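Local atomic coordinates of aluminum resistance protein (Clostridium novyi, PDB entry 3I16), a protein that is probably a pyridoxal 5'-phosphate-dependent carbon-sulfur lyase of the methionine gamma-lyase family, thought to be involved in aluminum resistance. Residues S241-T253 against G381-A393. Numbering follows the deposited sequence.
With EDO (1,2-ethanediol), chain H.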
loop_
_atom_site.group_PDB
_atom_site.type_symbol
_atom_site.label_atom_id
_atom_site.label_comp_id
_atom_site.label_asym_id
_atom_site.label_seq_id
_atom_site.Cartn_x
_atom_site.Cartn_y
_atom_site.Cartn_z
ATOM N N SER B 241 -3.923 -0.996 -22.210
ATOM C CA SER B 241 -3.084 -0.733 -21.027
ATOM C C SER B 241 -3.730 0.264 -20.047
ATOM O O SER B 241 -4.245 1.304 -20.457
ATOM C CB SER B 241 -1.730 -0.169 -21.474
ATOM O OG SER B 241 -0.986 0.341 -20.370
ATOM N N LEU B 242 -3.667 -0.031 -18.753
ATOM C CA LEU B 242 -4.228 0.870 -17.754
ATOM C C LEU B 242 -3.322 2.086 -17.462
ATOM O O LEU B 242 -3.685 2.920 -16.650
ATOM C CB LEU B 242 -4.574 0.130 -16.436
ATOM C CG LEU B 242 -5.738 -0.878 -16.377
ATOM C CD1 LEU B 242 -6.181 -1.004 -14.917
ATOM C CD2 LEU B 242 -6.953 -0.508 -17.215
ATOM N N ILE B 243 -2.134 2.163 -18.057
ATOM C CA ILE B 243 -1.312 3.355 -17.904
ATOM C C ILE B 243 -1.409 4.279 -19.133
ATOM O O ILE B 243 -0.588 5.177 -19.288
ATOM C CB ILE B 243 0.139 3.080 -17.424
ATOM C CG1 ILE B 243 0.999 2.406 -18.475
ATOM C CG2 ILE B 243 0.111 2.272 -16.090
ATOM C CD1 ILE B 243 2.467 2.211 -17.990
ATOM N N LYS B 244 -2.385 4.008 -20.018
ATOM C CA LYS B 244 -2.702 4.900 -21.125
ATOM C C LYS B 244 -4.047 5.520 -20.726
ATOM O O LYS B 244 -4.312 5.650 -19.554
ATOM C CB LYS B 244 -2.757 4.188 -22.473
ATOM C CG LYS B 244 -1.469 3.513 -22.870
ATOM C CD LYS B 244 -1.572 2.954 -24.271
ATOM C CE LYS B 244 -0.340 2.138 -24.623
ATOM N NZ LYS B 244 0.911 2.905 -24.376
ATOM N N ASN B 245 -4.885 5.896 -21.690
ATOM C CA ASN B 245 -6.152 6.608 -21.422
ATOM C C ASN B 245 -7.037 6.127 -20.263
ATOM O O ASN B 245 -7.384 6.902 -19.377
ATOM C CB ASN B 245 -7.054 6.611 -22.672
ATOM C CG ASN B 245 -6.365 7.122 -23.934
ATOM O OD1 ASN B 245 -5.149 7.087 -24.044
ATOM N ND2 ASN B 245 -7.167 7.553 -24.918
ATOM N N ILE B 246 -7.419 4.853 -20.287
ATOM C CA ILE B 246 -8.453 4.334 -19.368
ATOM C C ILE B 246 -8.090 4.286 -17.900
ATOM O O ILE B 246 -8.965 4.120 -17.038
ATOM C CB ILE B 246 -9.016 2.974 -19.882
ATOM C CG1 ILE B 246 -10.401 2.690 -19.291
ATOM C CG2 ILE B 246 -8.031 1.829 -19.628
ATOM C CD1 ILE B 246 -11.274 1.798 -20.155
ATOM N N GLY B 247 -6.806 4.393 -17.601
ATOM C CA GLY B 247 -6.353 4.490 -16.209
ATOM C C GLY B 247 -6.485 5.910 -15.646
ATOM O O GLY B 247 -6.217 6.123 -14.460
ATOM N N GLY B 248 -6.813 6.876 -16.505
ATOM C CA GLY B 248 -7.072 8.272 -16.098
ATOM C C GLY B 248 -5.927 8.946 -15.383
ATOM O O GLY B 248 -6.141 9.816 -14.532
ATOM N N GLY B 249 -4.713 8.488 -15.689
ATOM C CA GLY B 249 -3.505 9.015 -15.093
ATOM C C GLY B 249 -3.239 8.541 -13.670
ATOM O O GLY B 249 -2.274 8.955 -13.082
ATOM N N ILE B 250 -4.077 7.674 -13.106
ATOM C CA ILE B 250 -3.859 7.233 -11.720
ATOM C C ILE B 250 -3.752 5.709 -11.482
ATOM O O ILE B 250 -3.171 5.290 -10.497
ATOM C CB ILE B 250 -4.849 7.911 -10.747
ATOM C CG1 ILE B 250 -6.270 7.456 -10.976
ATOM C CG2 ILE B 250 -4.781 9.468 -10.891
ATOM C CD1 ILE B 250 -7.239 8.129 -10.039
ATOM N N ALA B 251 -4.278 4.885 -12.374
ATOM C CA ALA B 251 -4.060 3.437 -12.272
ATOM C C ALA B 251 -2.523 3.248 -12.288
ATOM O O ALA B 251 -1.840 3.819 -13.130
ATOM C CB ALA B 251 -4.713 2.712 -13.460
ATOM N N PRO B 252 -1.975 2.507 -11.337
ATOM C CA PRO B 252 -0.520 2.393 -11.275
ATOM C C PRO B 252 0.137 1.385 -12.239
ATOM O O PRO B 252 1.345 1.496 -12.476
ATOM C CB PRO B 252 -0.275 1.998 -9.821
ATOM C CG PRO B 252 -1.470 1.258 -9.432
ATOM C CD PRO B 252 -2.607 1.939 -10.136
ATOM N N THR B 253 -0.633 0.429 -12.772
ATOM C CA THR B 253 -0.143 -0.544 -13.739
ATOM C C THR B 253 -1.341 -1.374 -14.207
ATOM O O THR B 253 -2.475 -1.062 -13.858
ATOM C CB THR B 253 0.983 -1.458 -13.142
ATOM O OG1 THR B 253 1.553 -2.283 -14.172
ATOM C CG2 THR B 253 0.435 -2.281 -12.012
ATOM N N GLY B 381 8.788 12.026 -17.930
ATOM C CA GLY B 381 8.863 12.521 -16.552
ATOM C C GLY B 381 7.514 12.384 -15.876
ATOM O O GLY B 381 6.790 13.373 -15.723
ATOM N N ALA B 382 7.233 11.184 -15.382
ATOM C CA ALA B 382 5.893 10.826 -14.931
ATOM C C ALA B 382 5.738 10.319 -13.489
ATOM O O ALA B 382 6.668 9.790 -12.895
ATOM C CB ALA B 382 5.358 9.768 -15.902
ATOM N N PHE B 383 4.533 10.486 -12.947
ATOM C CA PHE B 383 4.186 9.939 -11.639
ATOM C C PHE B 383 4.151 8.397 -11.720
ATOM O O PHE B 383 4.596 7.731 -10.808
ATOM C CB PHE B 383 2.844 10.502 -11.165
ATOM C CG PHE B 383 2.890 11.968 -10.878
ATOM C CD1 PHE B 383 3.340 12.429 -9.650
ATOM C CD2 PHE B 383 2.513 12.895 -11.836
ATOM C CE1 PHE B 383 3.406 13.782 -9.380
ATOM C CE2 PHE B 383 2.588 14.265 -11.569
ATOM C CZ PHE B 383 3.023 14.701 -10.340
ATOM N N ILE B 384 3.636 7.865 -12.833
ATOM C CA ILE B 384 3.537 6.443 -13.080
ATOM C C ILE B 384 4.523 6.138 -14.212
ATOM O O ILE B 384 4.389 6.669 -15.326
ATOM C CB ILE B 384 2.102 6.036 -13.431
ATOM C CG1 ILE B 384 1.135 6.353 -12.271
ATOM C CG2 ILE B 384 2.045 4.557 -13.844
ATOM C CD1 ILE B 384 1.390 5.606 -10.911
ATOM N N GLN B 385 5.515 5.293 -13.920
ATOM C CA GLN B 385 6.634 5.044 -14.850
ATOM C C GLN B 385 6.193 4.512 -16.210
ATOM O O GLN B 385 5.576 3.461 -16.311
ATOM C CB GLN B 385 7.645 4.088 -14.248
ATOM C CG GLN B 385 8.966 4.015 -15.048
ATOM C CD GLN B 385 9.716 2.711 -14.805
ATOM O OE1 GLN B 385 9.191 1.634 -15.054
ATOM N NE2 GLN B 385 10.944 2.807 -14.348
ATOM N N GLY B 386 6.525 5.258 -17.257
ATOM C CA GLY B 386 6.153 4.867 -18.614
ATOM C C GLY B 386 4.733 5.216 -19.043
ATOM O O GLY B 386 4.326 4.867 -20.149
ATOM N N SER B 387 3.960 5.871 -18.177
ATOM C CA SER B 387 2.598 6.230 -18.515
ATOM C C SER B 387 2.618 7.166 -19.723
ATOM O O SER B 387 3.354 8.145 -19.732
ATOM C CB SER B 387 1.921 6.942 -17.349
ATOM O OG SER B 387 0.714 7.559 -17.781
ATOM N N SER B 388 1.821 6.867 -20.735
ATOM C CA SER B 388 1.752 7.743 -21.912
ATOM C C SER B 388 0.477 8.581 -21.970
ATOM O O SER B 388 0.224 9.244 -22.976
ATOM C CB SER B 388 1.981 6.953 -23.185
ATOM O OG SER B 388 1.204 5.786 -23.190
ATOM N N ILE B 389 -0.320 8.534 -20.899
ATOM C CA ILE B 389 -1.438 9.454 -20.730
ATOM C C ILE B 389 -0.875 10.698 -20.003
ATOM O O ILE B 389 -1.524 11.740 -19.970
ATOM C CB ILE B 389 -2.662 8.831 -19.996
ATOM C CG1 ILE B 389 -3.890 9.748 -20.112
ATOM C CG2 ILE B 389 -2.342 8.516 -18.550
ATOM C CD1 ILE B 389 -4.309 10.103 -21.556
ATOM N N GLU B 390 0.316 10.581 -19.416
ATOM C CA GLU B 390 1.043 11.738 -18.876
ATOM C C GLU B 390 1.882 12.253 -20.027
ATOM O O GLU B 390 2.247 11.459 -20.892
ATOM C CB GLU B 390 1.962 11.373 -17.703
ATOM C CG GLU B 390 1.181 10.864 -16.488
ATOM C CD GLU B 390 2.033 10.638 -15.280
ATOM O OE1 GLU B 390 2.695 11.601 -14.829
ATOM O OE2 GLU B 390 1.998 9.506 -14.716
ATOM N N LEU B 391 2.156 13.562 -20.050
ATOM C CA LEU B 391 2.920 14.169 -21.130
ATOM C C LEU B 391 4.190 13.382 -21.365
ATOM O O LEU B 391 4.982 13.175 -20.448
ATOM C CB LEU B 391 3.273 15.635 -20.831
ATOM C CG LEU B 391 3.990 16.379 -21.976
ATOM C CD1 LEU B 391 3.121 16.465 -23.240
ATOM C CD2 LEU B 391 4.463 17.792 -21.566
ATOM N N SER B 392 4.385 12.964 -22.610
ATOM C CA SER B 392 5.522 12.141 -22.990
ATOM C C SER B 392 5.752 12.283 -24.491
ATOM O O SER B 392 4.887 12.789 -25.222
ATOM C CB SER B 392 5.205 10.682 -22.645
ATOM O OG SER B 392 3.945 10.321 -23.201
ATOM N N ALA B 393 6.928 11.875 -24.947
ATOM C CA ALA B 393 7.274 11.913 -26.356
ATOM C C ALA B 393 8.234 10.782 -26.615
ATOM O O ALA B 393 9.125 10.537 -25.781
ATOM C CB ALA B 393 7.969 13.218 -26.721
HETATM C C1 EDO H . -1.536 7.948 -6.868
HETATM O O1 EDO H . -0.437 8.396 -7.680
HETATM C C2 EDO H . -2.522 7.126 -7.666
HETATM O O2 EDO H . -1.890 5.932 -8.127
HETATM O O HOH W 1 -0.288 8.142 -15.252
#
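The loop carrying Lys244 of the pyridoxal-5'-phosphate pocket, probably the lysine that forms the internal aldimine as in fold-type I enzymes, packs against the loop that leads into strand 392-396. The carbonyl of Ile243 is the main polar link. Ser388 N donates to Ile243 O over 3.3 Å, with an N-H...O angle of 136° and the donor tilted 20° from the carbonyl plane. Ser387 OG lies 3.1 Å from Ile243 O, on a hydroxyl set opposite its own backbone N (chi1 167°). In one of its two conformers, Lys244 NZ lies 3.1 Å from Ser388 OG. Tyr221 OH is hydrogen-bonded to Ser388 OG and weakly to Lys244 NZ, and the Lys244 side chain lies about 4 Å from the bound PLP.

Ile389 and Ile384 supply most of the apolar packing, the latter against Ile243. Ile389 lays its CG2 branch against Gly249 CA at 3.7 Å, while CD1 reaches over Asn245 CA. Ile384 CG2 packs on Ile243 CG2 at 3.7 Å and also meets Pro252 O. Ile384 CD1 extends to the Pro252 ring and lies 4.1 Å from Pro252 CB.

A water joins the loops between these two patches. It donates to Glu390 OE2 at 2.7 Å and weakly to Gly249 O, and it also bonds Ser387 OG. The Glu390 carboxylate is held by two more bonds: Phe383 N binds OE1, and Ile384 N binds OE2 through its syn lone pair. This clamp ties both ends of the 383-390 loop together and fixes the rotation of the carboxylate.

Gln385 bonds Tyr70 of the second subunit, and Gly249 O bonds Gln292 of the third. The contact joins loops from the seven-stranded and antiparallel sheets, consistent with the interdomain active-site cleft of PLP-dependent aminotransferase-fold enzymes.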